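Local coordinates for protein BpsB (PgaB), Poly-beta-1,6-N-acetyl-D-glucosamine N-deacetylase (Bordetella bronchiseptica RB50, PDB 5BU6) that removes acetyl groups from N-acetylglucosamine units of the biofilm polysaccharide poly-beta-1,6-N-acetyl-D-glucosamine, as a deacetylase of carbohydrate esterase family 4, at residues G54-S59 and P72-P77; G10-V15 and P248-V253. The protein carries 5 engineered substitutions. All blocks are in the same frame, centred on the assembly; numbering follows the deposited sequence.

Overall arrangement
The parallel sheet of this deacetylase illustrates how short bridges fasten the entrances of its strands. The N-terminal residues 10-15 run into strand 14-20 and form one side of contact 2, whose partner, 248-253, comes more than 230 residues later, in the loop ahead of strand 261-266. Within that long loop the chain makes the far shorter circuit of contact 1: strand 56-57, helix 60-67 and then 72-77, which leads into strand 77-83. The two contacts therefore nest and do not cross. They also touch, since L73 and P77 meet G10 and R14 through probable backbone hydrogen bonds; strand 77-83 lies between 56-57 and 14-20, and 14-20 in turn lies beside 261-266.

Contact 1: residues G54-S59 and P72-P77; sequences GFNPIS and PLPPRP
G54, just past helix 43-52, closes it in a Schellman motif, and its carbonyl O receives R76 NE at a short 2.5 Å along a nearly straight N-H line (169°). The oxygen lies in the guanidinium plane, whereas NE stands above the carbonyl plane; a bend at chi3 (-56°) turns the arginine tip back to it. At F55 the backbone passes close to R76 O, which also sits at the edge of the phenyl ring. N56 grips 72-77 twice. Its backbone N bonds R76 O at 2.8 Å, and its ND2 bonds P75 O at 2.7 Å with the acceptor in the amide plane. Its CB meanwhile slides along P74 CG (3.6 Å), and N56 O takes a CA-H...O contact from P77 CA. I58 holds CG1 in the crowded position (chi1 65°), so CG2 touches both P74 CD and P77 CB at 3.7 Å and CD1 reaches the methyls of L73. Strand 56-57, helix 60-67 and strand 77-83 form a beta-alpha-beta unit with adjacent parallel strands, and the contact lies where both begin; F55 and P57 pack on I50 of helix 43-52, and I58 packs on I63 of the connecting helix 60-67.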
# COMPACT_ATOMS: atom_id res chain seq x y z
N GLY A 54 -15.00 -19.10 4.20
CA GLY A 54 -14.69 -19.71 2.92
C GLY A 54 -13.90 -18.85 1.95
O GLY A 54 -13.87 -19.17 0.76
N PHE A 55 -13.27 -17.76 2.42
CA PHE A 55 -12.49 -16.94 1.52
C PHE A 55 -11.22 -17.70 1.17
O PHE A 55 -10.75 -18.51 1.97
CB PHE A 55 -12.14 -15.57 2.11
CG PHE A 55 -13.32 -14.65 2.21
CD1 PHE A 55 -13.84 -14.04 1.08
CD2 PHE A 55 -13.90 -14.37 3.44
CE1 PHE A 55 -14.93 -13.19 1.16
CE2 PHE A 55 -14.99 -13.51 3.53
CZ PHE A 55 -15.50 -12.92 2.39
N ASN A 56 -10.70 -17.44 -0.02
CA ASN A 56 -9.44 -18.03 -0.46
C ASN A 56 -8.43 -16.94 -0.79
O ASN A 56 -8.47 -16.36 -1.86
CB ASN A 56 -9.67 -18.92 -1.69
CG ASN A 56 -10.36 -20.21 -1.34
OD1 ASN A 56 -9.84 -21.01 -0.57
ND2 ASN A 56 -11.54 -20.41 -1.91
N PRO A 57 -7.54 -16.63 0.16
CA PRO A 57 -6.52 -15.62 -0.11
C PRO A 57 -5.63 -15.99 -1.30
O PRO A 57 -5.18 -17.12 -1.41
CB PRO A 57 -5.72 -15.56 1.20
CG PRO A 57 -6.76 -15.99 2.26
CD PRO A 57 -7.53 -17.07 1.57
N ILE A 58 -5.43 -15.02 -2.18
CA ILE A 58 -4.66 -15.19 -3.43
C ILE A 58 -3.43 -14.26 -3.44
O ILE A 58 -3.33 -13.32 -2.65
CB ILE A 58 -5.54 -14.86 -4.67
CG1 ILE A 58 -5.93 -13.37 -4.64
CG2 ILE A 58 -6.75 -15.79 -4.75
CD1 ILE A 58 -6.91 -12.93 -5.70
N SER A 59 -2.48 -14.53 -4.34
CA SER A 59 -1.34 -13.61 -4.51
C SER A 59 -1.61 -12.65 -5.66
O SER A 59 -2.50 -12.87 -6.47
CB SER A 59 -0.07 -14.39 -4.81
OG SER A 59 -0.27 -15.15 -6.00
N PRO A 72 -7.66 -19.55 -13.68
CA PRO A 72 -8.69 -18.82 -12.94
C PRO A 72 -8.42 -18.74 -11.43
O PRO A 72 -7.75 -19.61 -10.86
CB PRO A 72 -9.96 -19.63 -13.22
CG PRO A 72 -9.47 -20.95 -13.73
CD PRO A 72 -8.22 -20.66 -14.46
N LEU A 73 -8.95 -17.70 -10.80
CA LEU A 73 -8.92 -17.56 -9.34
C LEU A 73 -9.77 -18.64 -8.67
O LEU A 73 -10.74 -19.09 -9.25
CB LEU A 73 -9.43 -16.18 -8.94
CG LEU A 73 -8.64 -15.00 -9.50
CD1 LEU A 73 -9.15 -13.67 -8.96
CD2 LEU A 73 -7.16 -15.19 -9.17
N PRO A 74 -9.43 -19.03 -7.42
CA PRO A 74 -10.36 -19.91 -6.69
C PRO A 74 -11.62 -19.16 -6.29
O PRO A 74 -11.64 -17.92 -6.41
CB PRO A 74 -9.55 -20.31 -5.45
CG PRO A 74 -8.70 -19.09 -5.19
CD PRO A 74 -8.30 -18.60 -6.57
N PRO A 75 -12.66 -19.87 -5.82
CA PRO A 75 -13.86 -19.17 -5.34
C PRO A 75 -13.58 -18.24 -4.15
O PRO A 75 -12.62 -18.45 -3.41
CB PRO A 75 -14.80 -20.32 -4.92
CG PRO A 75 -13.95 -21.53 -4.86
CD PRO A 75 -12.83 -21.33 -5.82
N ARG A 76 -14.42 -17.21 -4.01
CA ARG A 76 -14.28 -16.19 -2.97
C ARG A 76 -12.84 -15.72 -2.78
O ARG A 76 -12.31 -15.76 -1.66
CB ARG A 76 -14.82 -16.72 -1.63
CG ARG A 76 -16.34 -16.99 -1.66
CD ARG A 76 -16.75 -17.93 -0.54
NE ARG A 76 -16.02 -19.19 -0.59
CZ ARG A 76 -16.46 -20.31 -1.17
NH1 ARG A 76 -17.66 -20.33 -1.75
NH2 ARG A 76 -15.71 -21.40 -1.16
N PRO A 77 -12.19 -15.26 -3.87
CA PRO A 77 -10.77 -14.92 -3.79
C PRO A 77 -10.58 -13.58 -3.10
O PRO A 77 -11.36 -12.65 -3.34
CB PRO A 77 -10.34 -14.84 -5.27
CG PRO A 77 -11.54 -14.41 -5.96
CD PRO A 77 -12.74 -14.95 -5.20

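Contact 2: residues G10-V15 and P248-V253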
# COMPACT_ATOMS: atom_id res chain seq x y z
N GLY A 10 -14.11 -16.93 -11.45
CA GLY A 10 -12.67 -17.11 -11.53
C GLY A 10 -11.88 -15.85 -11.85
O GLY A 10 -10.68 -15.92 -12.11
N LEU A 11 -12.55 -14.70 -11.82
CA LEU A 11 -11.93 -13.41 -12.14
C LEU A 11 -12.16 -12.29 -11.11
O LEU A 11 -11.28 -11.46 -10.90
CB LEU A 11 -12.44 -12.90 -13.48
CG LEU A 11 -12.08 -13.76 -14.69
CD1 LEU A 11 -12.91 -13.35 -15.88
CD2 LEU A 11 -10.60 -13.64 -14.99
N THR A 12 -13.35 -12.26 -10.52
CA THR A 12 -13.72 -11.17 -9.63
C THR A 12 -13.10 -11.42 -8.26
O THR A 12 -13.21 -12.51 -7.73
CB THR A 12 -15.24 -11.01 -9.53
OG1 THR A 12 -15.75 -10.64 -10.82
CG2 THR A 12 -15.64 -9.94 -8.53
N PHE A 13 -12.43 -10.41 -7.71
CA PHE A 13 -11.79 -10.59 -6.41
C PHE A 13 -11.98 -9.39 -5.47
O PHE A 13 -12.29 -8.27 -5.92
CB PHE A 13 -10.30 -10.89 -6.58
CG PHE A 13 -9.53 -9.78 -7.23
CD1 PHE A 13 -9.47 -9.67 -8.62
CD2 PHE A 13 -8.84 -8.85 -6.45
CE1 PHE A 13 -8.75 -8.65 -9.21
CE2 PHE A 13 -8.11 -7.82 -7.05
CZ PHE A 13 -8.06 -7.73 -8.43
N ARG A 14 -11.84 -9.64 -4.18
CA ARG A 14 -11.86 -8.57 -3.19
C ARG A 14 -10.43 -8.32 -2.68
O ARG A 14 -9.57 -9.19 -2.80
CB ARG A 14 -12.81 -8.92 -2.04
CG ARG A 14 -14.30 -8.85 -2.41
CD ARG A 14 -14.83 -7.43 -2.34
NE ARG A 14 -16.24 -7.36 -2.71
CZ ARG A 14 -17.02 -6.29 -2.52
NH1 ARG A 14 -18.28 -6.35 -2.90
NH2 ARG A 14 -16.55 -5.19 -1.95
N VAL A 15 -10.17 -7.12 -2.17
CA VAL A 15 -8.87 -6.79 -1.58
C VAL A 15 -9.14 -6.21 -0.19
O VAL A 15 -10.04 -5.38 -0.01
CB VAL A 15 -8.06 -5.78 -2.41
CG1 VAL A 15 -6.71 -5.48 -1.76
CG2 VAL A 15 -7.83 -6.31 -3.83
N PRO A 248 -16.19 -4.63 -5.49
CA PRO A 248 -15.60 -5.83 -6.09
C PRO A 248 -14.72 -5.44 -7.27
O PRO A 248 -15.03 -4.49 -7.98
CB PRO A 248 -16.82 -6.63 -6.55
CG PRO A 248 -17.84 -5.57 -6.87
CD PRO A 248 -17.59 -4.43 -5.90
N ASN A 249 -13.63 -6.15 -7.46
CA ASN A 249 -12.83 -5.96 -8.66
C ASN A 249 -13.33 -6.91 -9.73
O ASN A 249 -12.82 -8.02 -9.87
CB ASN A 249 -11.37 -6.20 -8.39
CG ASN A 249 -10.81 -5.19 -7.44
OD1 ASN A 249 -10.55 -4.04 -7.81
ND2 ASN A 249 -10.65 -5.58 -6.19
N THR A 250 -14.33 -6.44 -10.45
CA THR A 250 -14.92 -7.21 -11.53
C THR A 250 -14.00 -7.11 -12.75
O THR A 250 -13.07 -6.31 -12.75
CB THR A 250 -16.35 -6.71 -11.82
OG1 THR A 250 -16.31 -5.31 -12.12
CG2 THR A 250 -17.26 -6.94 -10.61
N PRO A 251 -14.24 -7.95 -13.78
CA PRO A 251 -13.33 -7.94 -14.93
C PRO A 251 -13.18 -6.59 -15.65
O PRO A 251 -12.17 -6.39 -16.31
CB PRO A 251 -13.97 -8.97 -15.88
CG PRO A 251 -14.65 -9.91 -14.98
CD PRO A 251 -15.19 -9.07 -13.85
N ASP A 252 -14.17 -5.70 -15.56
CA ASP A 252 -14.07 -4.40 -16.22
C ASP A 252 -13.21 -3.38 -15.45
O ASP A 252 -12.89 -2.32 -15.98
CB ASP A 252 -15.47 -3.82 -16.44
CG ASP A 252 -16.22 -3.62 -15.15
OD1 ASP A 252 -16.13 -4.50 -14.26
OD2 ASP A 252 -16.91 -2.58 -15.01
N VAL A 253 -12.83 -3.71 -14.21
CA VAL A 253 -11.94 -2.85 -13.44
C VAL A 253 -10.49 -3.06 -13.88
O VAL A 253 -9.97 -4.17 -13.76
CB VAL A 253 -12.02 -3.12 -11.92
CG1 VAL A 253 -11.08 -2.17 -11.14
CG2 VAL A 253 -13.47 -2.99 -11.43
O HOH W 1 -11.53 -9.17 -12.09
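A single antiparallel bridge, the hydrogen-bonded pair F13 and N249, pins the entrance of strand 14-20 to the loop that precedes strand 261-266, its parallel neighbour in the sheet. N249 N lies nearly on the C=O axis of F13, 2.9 Å from F13 O, and F13 N returns a longer bond to N249 O at 3.2 Å. The asparagine side chain then folds back onto the same residue, F13. With CG anti to the carbonyl carbon (chi1 -65°), N249 ND2 gives F13 O a second bond, also 3.2 Å, from above the carbonyl plane, while OD1 accepts from the backbone N of R259. F13 places CG in the crowded position between its own N and carbonyl carbon (chi1 63°). This lays the ring beneath N249 in a CH-pi contact: N249 CB stands 3.7 Å from the F13 ring centroid, almost on the normal, and the amide plane is tilted 22° from the ring. Toward the loop's turn, a water donates to both L11 O and N249 O, joining the two backbones. The methyls of T12 and T250 lie side by side, and L11 CD1 meets P251 CG. At the other end R14, bent at chi2, spreads its guanidinium over P248, with R14 CZ 3.5 Å from P248 N; its NE forms a salt bridge to D6. F13 O is thus gripped by two donors of one residue, and N249 O is shared by F13 N and the water. Bonded at both ends of its amide and backed by an aromatic face, the buried N249 side chain has its rotation fixed, which sets the position of the loop beside the residues that lead into strand 14-20.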